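Local coordinates for methyl-accepting chemotaxis protein (Campylobacter jejuni, PDB 6W3R), which probably senses small-molecule ligands through a periplasmic double-Cache (dCACHE) region and passes the signal on to the chemotaxis machinery, at residues Thr177-Gln182 with Tyr236-Thr241; Leu22-Ser27 with Lys172-Thr177. All coordinates share one frame; numbering follows the deposited sequence.

Contact 1. Residues Thr177-Gln182 with Tyr236-Thr241; sequences TFLFDQ and YTACIT. With NA (sodium ion), chain G.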
loop_
_atom_site.group_PDB
_atom_site.type_symbol
_atom_site.label_atom_id
_atom_site.label_comp_id
_atom_site.label_asym_id
_atom_site.label_seq_id
_atom_site.Cartn_x
_atom_site.Cartn_y
_atom_site.Cartn_z
ATOM N N THR A 177 -4.676 -8.194 -14.741
ATOM C CA THR A 177 -3.748 -8.219 -13.613
ATOM C C THR A 177 -4.541 -8.027 -12.311
ATOM O O THR A 177 -5.627 -7.445 -12.271
ATOM C CB THR A 177 -2.656 -7.127 -13.727
ATOM O OG1 THR A 177 -3.269 -5.820 -13.794
ATOM C CG2 THR A 177 -1.768 -7.379 -14.915
ATOM N N PHE A 178 -3.973 -8.532 -11.236
ATOM C CA PHE A 178 -4.599 -8.542 -9.914
ATOM C C PHE A 178 -3.559 -8.690 -8.807
ATOM O O PHE A 178 -2.398 -9.051 -9.082
ATOM C CB PHE A 178 -5.763 -9.556 -9.820
ATOM C CG PHE A 178 -5.448 -10.931 -10.335
ATOM C CD1 PHE A 178 -5.460 -11.196 -11.710
ATOM C CD2 PHE A 178 -5.143 -11.966 -9.466
ATOM C CE1 PHE A 178 -5.217 -12.478 -12.184
ATOM C CE2 PHE A 178 -4.953 -13.262 -9.932
ATOM C CZ PHE A 178 -4.936 -13.509 -11.299
ATOM N N LEU A 179 -3.929 -8.317 -7.584
ATOM C CA LEU A 179 -3.051 -8.356 -6.429
ATOM C C LEU A 179 -3.786 -9.143 -5.340
ATOM O O LEU A 179 -4.955 -8.858 -5.030
ATOM C CB LEU A 179 -2.844 -6.956 -5.839
ATOM C CG LEU A 179 -1.905 -5.922 -6.337
ATOM C CD1 LEU A 179 -1.833 -4.816 -5.296
ATOM C CD2 LEU A 179 -0.556 -6.560 -6.590
ATOM N N PHE A 180 -2.951 -9.866 -4.612
ATOM C CA PHE A 180 -3.270 -10.497 -3.347
ATOM C C PHE A 180 -2.525 -9.782 -2.240
ATOM O O PHE A 180 -1.367 -9.421 -2.407
ATOM C CB PHE A 180 -2.826 -11.971 -3.347
ATOM C CG PHE A 180 -3.550 -12.822 -4.369
ATOM C CD1 PHE A 180 -4.802 -13.369 -4.099
ATOM C CD2 PHE A 180 -3.013 -13.007 -5.612
ATOM C CE1 PHE A 180 -5.470 -14.118 -5.047
ATOM C CE2 PHE A 180 -3.681 -13.755 -6.571
ATOM C CZ PHE A 180 -4.914 -14.277 -6.304
ATOM N N ASP A 181 -3.179 -9.667 -1.083
ATOM C CA ASP A 181 -2.541 -9.210 0.126
ATOM C C ASP A 181 -1.731 -10.312 0.810
ATOM O O ASP A 181 -1.536 -11.387 0.227
ATOM C CB ASP A 181 -3.554 -8.537 1.045
ATOM C CG ASP A 181 -4.544 -9.515 1.684
ATOM O OD1 ASP A 181 -4.239 -10.725 1.775
ATOM O OD2 ASP A 181 -5.624 -9.057 2.138
ATOM N N GLN A 182 -1.097 -9.961 1.933
ATOM C CA GLN A 182 -0.177 -10.864 2.648
ATOM C C GLN A 182 -0.854 -12.176 3.057
ATOM O O GLN A 182 -0.182 -13.182 3.315
ATOM C CB GLN A 182 0.419 -10.171 3.895
ATOM N N TYR A 236 2.657 -8.099 -1.168
ATOM C CA TYR A 236 1.583 -8.445 -2.085
ATOM C C TYR A 236 2.104 -9.489 -3.084
ATOM O O TYR A 236 3.314 -9.650 -3.278
ATOM C CB TYR A 236 1.057 -7.267 -2.892
ATOM C CG TYR A 236 0.522 -6.122 -2.115
ATOM C CD1 TYR A 236 -0.801 -6.085 -1.742
ATOM C CD2 TYR A 236 1.286 -4.983 -1.937
ATOM C CE1 TYR A 236 -1.320 -4.995 -1.086
ATOM C CE2 TYR A 236 0.772 -3.863 -1.352
ATOM C CZ TYR A 236 -0.504 -3.907 -0.841
ATOM O OH TYR A 236 -1.086 -2.753 -0.356
ATOM N N THR A 237 1.182 -10.236 -3.657
ATOM C CA THR A 237 1.437 -11.060 -4.811
ATOM C C THR A 237 0.692 -10.455 -6.001
ATOM O O THR A 237 -0.510 -10.326 -5.940
ATOM C CB THR A 237 1.004 -12.525 -4.571
ATOM O OG1 THR A 237 1.698 -13.022 -3.414
ATOM C CG2 THR A 237 1.392 -13.383 -5.767
ATOM N N ALA A 238 1.407 -10.056 -7.057
ATOM C CA ALA A 238 0.813 -9.526 -8.297
ATOM C C ALA A 238 0.790 -10.626 -9.339
ATOM O O ALA A 238 1.799 -11.328 -9.519
ATOM C CB ALA A 238 1.595 -8.327 -8.811
ATOM N N CYS A 239 -0.332 -10.759 -10.046
ATOM C CA CYS A 239 -0.521 -11.814 -11.052
ATOM C C CYS A 239 -1.143 -11.269 -12.329
ATOM O O CYS A 239 -1.827 -10.256 -12.335
ATOM C CB CYS A 239 -1.417 -12.966 -10.535
ATOM S SG CYS A 239 -0.771 -13.818 -9.076
ATOM N N ILE A 240 -0.913 -11.998 -13.403
ATOM C CA ILE A 240 -1.610 -11.822 -14.652
ATOM C C ILE A 240 -1.974 -13.222 -15.183
ATOM O O ILE A 240 -1.202 -14.174 -15.014
ATOM C CB ILE A 240 -0.727 -11.058 -15.671
ATOM C CG1 ILE A 240 -1.569 -10.628 -16.863
ATOM C CG2 ILE A 240 0.488 -11.854 -16.099
ATOM C CD1 ILE A 240 -0.824 -9.609 -17.707
ATOM N N THR A 241 -3.165 -13.350 -15.766
ATOM C CA THR A 241 -3.549 -14.541 -16.493
ATOM C C THR A 241 -4.281 -14.184 -17.776
ATOM O O THR A 241 -4.927 -13.107 -17.895
ATOM C CB THR A 241 -4.428 -15.499 -15.660
ATOM O OG1 THR A 241 -5.758 -14.979 -15.510
ATOM C CG2 THR A 241 -3.801 -15.807 -14.297
HETATM NA NA NA G . -4.498 -4.543 -15.464
HETATM O O HOH W 1 0.888 -12.118 -0.953
#
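Two pairs of backbone hydrogen bonds join strand 177-180 to strand 236-241 in antiparallel fashion. Phe-178 exchanges bonds with Cys-239 in both directions, Cys-239 N lying 2.8 Å from Phe-178 O, and Phe-180 does the same with Thr-237, where Phe-180 N reaches Thr-237 O at 2.8 Å on a nearly straight path (167° at the hydrogen). Beyond the last pair a water joins Asp-181 O to Thr-237 OG1.

Packing then differs between the two faces. On one, Cys-239 CB sits over the Phe-178 ring, 3.6 Å from CE2 and displaced toward the rim. With SG opposite its own carbonyl carbon (chi1 -60°), the cysteine places its sulfur at the edge of the Phe-180 ring, 3.8 Å from CE2. That sulfur belongs to a disulfide with Cys-230 on the adjoining strand. On the other face, which packs against helix 4-49, the branches of Leu-179 divide the work: CD1 lies over the Tyr-236 ring, while CD2 meets Ala-238 CB at 3.6 Å. Thr-177 CG2 touches Ile-240 CD1, while OG1 binds sodium and hydrogen-bonds Thr-25 OG1 of that helix.

The contact thus illustrates how paired peptide groups satisfy one another inside a sheet, with one sulfur of a disulfide lying beside two aromatic rings.

Contact 2. Residues Leu22-Ser27 with Lys172-Thr177; sequences LKVTQS and KTPGNT. With NA (sodium ion), chain G.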
loop_
_atom_site.group_PDB
_atom_site.type_symbol
_atom_site.label_atom_id
_atom_site.label_comp_id
_atom_site.label_asym_id
_atom_site.label_seq_id
_atom_site.Cartn_x
_atom_site.Cartn_y
_atom_site.Cartn_z
ATOM N N LEU A 22 2.472 -7.519 -16.490
ATOM C CA LEU A 22 2.741 -7.773 -15.081
ATOM C C LEU A 22 3.680 -6.748 -14.460
ATOM O O LEU A 22 3.427 -6.251 -13.355
ATOM C CB LEU A 22 3.330 -9.166 -14.839
ATOM C CG LEU A 22 3.464 -9.573 -13.371
ATOM C CD1 LEU A 22 2.175 -9.450 -12.564
ATOM C CD2 LEU A 22 4.023 -11.005 -13.316
ATOM N N LYS A 23 4.728 -6.368 -15.185
ATOM C CA LYS A 23 5.650 -5.378 -14.707
ATOM C C LYS A 23 5.035 -3.983 -14.529
ATOM O O LYS A 23 5.339 -3.284 -13.547
ATOM C CB LYS A 23 6.864 -5.298 -15.604
ATOM C CG LYS A 23 8.021 -4.589 -14.931
ATOM C CD LYS A 23 9.185 -4.450 -15.896
ATOM C CE LYS A 23 10.421 -3.882 -15.201
ATOM N NZ LYS A 23 10.335 -2.421 -14.884
ATOM N N VAL A 24 4.049 -3.659 -15.367
ATOM C CA VAL A 24 3.335 -2.377 -15.191
ATOM C C VAL A 24 2.572 -2.392 -13.863
ATOM O O VAL A 24 2.534 -1.377 -13.136
ATOM C CB VAL A 24 2.428 -2.043 -16.376
ATOM C CG1 VAL A 24 1.468 -0.899 -16.053
ATOM C CG2 VAL A 24 3.265 -1.767 -17.633
ATOM N N THR A 25 1.932 -3.518 -13.542
ATOM C CA THR A 25 1.203 -3.600 -12.261
ATOM C C THR A 25 2.181 -3.556 -11.054
ATOM O O THR A 25 1.979 -2.872 -10.083
ATOM C CB THR A 25 0.264 -4.812 -12.243
ATOM O OG1 THR A 25 -0.862 -4.537 -13.071
ATOM C CG2 THR A 25 -0.201 -5.158 -10.841
ATOM N N GLN A 26 3.317 -4.220 -11.188
ATOM C CA GLN A 26 4.349 -4.151 -10.175
ATOM C C GLN A 26 4.811 -2.699 -9.950
ATOM O O GLN A 26 4.844 -2.201 -8.809
ATOM C CB GLN A 26 5.523 -5.037 -10.570
ATOM C CG GLN A 26 6.731 -4.874 -9.639
ATOM C CD GLN A 26 7.911 -5.754 -9.969
ATOM O OE1 GLN A 26 7.786 -6.758 -10.641
ATOM N NE2 GLN A 26 9.087 -5.373 -9.476
ATOM N N SER A 27 5.084 -1.997 -11.038
ATOM C CA SER A 27 5.491 -0.601 -10.979
ATOM C C SER A 27 4.450 0.284 -10.305
ATOM O O SER A 27 4.779 1.239 -9.626
ATOM C CB SER A 27 5.790 -0.080 -12.406
ATOM O OG SER A 27 6.963 -0.703 -12.972
ATOM N N LYS A 172 -6.874 0.171 -13.093
ATOM C CA LYS A 172 -6.772 0.936 -14.356
ATOM C C LYS A 172 -5.709 0.396 -15.308
ATOM O O LYS A 172 -5.721 0.747 -16.471
ATOM C CB LYS A 172 -6.516 2.420 -14.091
ATOM C CG LYS A 172 -7.746 3.207 -13.695
ATOM C CD LYS A 172 -7.386 4.580 -13.206
ATOM C CE LYS A 172 -7.143 5.564 -14.326
ATOM N NZ LYS A 172 -8.315 6.481 -14.460
ATOM N N THR A 173 -4.773 -0.413 -14.811
ATOM C CA THR A 173 -3.668 -0.883 -15.630
ATOM C C THR A 173 -4.189 -1.796 -16.741
ATOM O O THR A 173 -5.212 -2.504 -16.568
ATOM C CB THR A 173 -2.677 -1.669 -14.778
ATOM O OG1 THR A 173 -3.303 -2.842 -14.220
ATOM C CG2 THR A 173 -2.033 -0.781 -13.719
ATOM N N PRO A 174 -3.444 -1.886 -17.836
ATOM C CA PRO A 174 -3.793 -2.835 -18.862
ATOM C C PRO A 174 -3.584 -4.267 -18.396
ATOM O O PRO A 174 -2.884 -4.513 -17.400
ATOM C CB PRO A 174 -2.786 -2.515 -19.969
ATOM C CG PRO A 174 -1.585 -1.962 -19.225
ATOM C CD PRO A 174 -2.206 -1.143 -18.167
ATOM N N GLY A 175 -4.208 -5.201 -19.113
ATOM C CA GLY A 175 -4.053 -6.612 -18.786
ATOM C C GLY A 175 -4.948 -7.105 -17.663
ATOM O O GLY A 175 -5.404 -6.352 -16.783
ATOM N N ASN A 176 -5.108 -8.420 -17.632
ATOM C CA ASN A 176 -5.897 -9.062 -16.609
ATOM C C ASN A 176 -5.019 -9.296 -15.392
ATOM O O ASN A 176 -4.619 -10.434 -15.084
ATOM C CB ASN A 176 -6.491 -10.371 -17.114
ATOM C CG ASN A 176 -7.314 -11.069 -16.067
ATOM O OD1 ASN A 176 -8.120 -10.431 -15.372
ATOM N ND2 ASN A 176 -7.168 -12.376 -15.976
ATOM N N THR A 177 -4.676 -8.194 -14.741
ATOM C CA THR A 177 -3.748 -8.219 -13.613
ATOM C C THR A 177 -4.541 -8.027 -12.311
ATOM O O THR A 177 -5.627 -7.445 -12.271
ATOM C CB THR A 177 -2.656 -7.127 -13.727
ATOM O OG1 THR A 177 -3.269 -5.820 -13.794
ATOM C CG2 THR A 177 -1.768 -7.379 -14.915
HETATM NA NA NA G . -4.498 -4.543 -15.464
HETATM O O HOH W 2 -0.603 -3.953 -15.774
#
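A sodium site in the turn between helix 163-172 and strand 177-180 meets the long N-terminal helix here, and Thr-25 is the helix residue that reaches it. Thr-177 OG1, itself a sodium ligand, donates a hydrogen bond to Thr-25 OG1 at 2.8 Å. The two threonine side chains run past each other in opposite directions. Thr-25 turns its hydroxyl away from its own carbonyl carbon and beside its backbone N (chi1 -74°), toward the site; that oxygen also lies 3.2 Å from Thr-173 OG1.

A water completes the connection: Thr-25 OG1 donates to it, and it donates in turn to Pro-174 O at 2.9 Å. Around the ion, the turn supplies five oxygens. Thr-173 binds through both O and OG1, the latter at 2.4 Å; Pro-174 O and Gly-175 O follow, and Thr-177 OG1 is the fifth. Thr-173 OG1 also hydrogen-bonds Val-170 O in helix 163-172. Thr-190 OG1 provides the sixth ligand from elsewhere in the chain. The positive phi of Gly-175 (82°) suits a glycine at this bend. Farther out, Val-24 CG1 makes a looser apolar contact with Pro-174 CD, 4.2 Å away.

Sodium is therefore held by carbonyl and hydroxyl oxygens, with Thr-25 in the second shell. By accepting the hydrogen bond from Thr-177 OG1, Thr-25 probably helps keep lone-pair density of that hydroxyl directed at the cation, whose charge would probably strengthen the bond in return.

From the N terminus, the long helix 4-49 comes first, and contact 2 closes the longer loop when the turn at 172-177 returns to it after the six-stranded sheet and helix 163-172. Contact 1 opens only then, closing a shorter loop that holds helix 202-211 and the intervening strands. The two loops follow in series, sharing Thr-177, which ends the sodium-binding turn and begins the strand. Their centres lie about 10 Å apart, and Asn-176 ND2 probably hydrogen-bonds Thr-241 O, while Leu-22 CD1 packs on Ala-238 O. Together they tie helix, ion site and five-stranded sheet into one module, probably the membrane-proximal one of a double-Cache sensor.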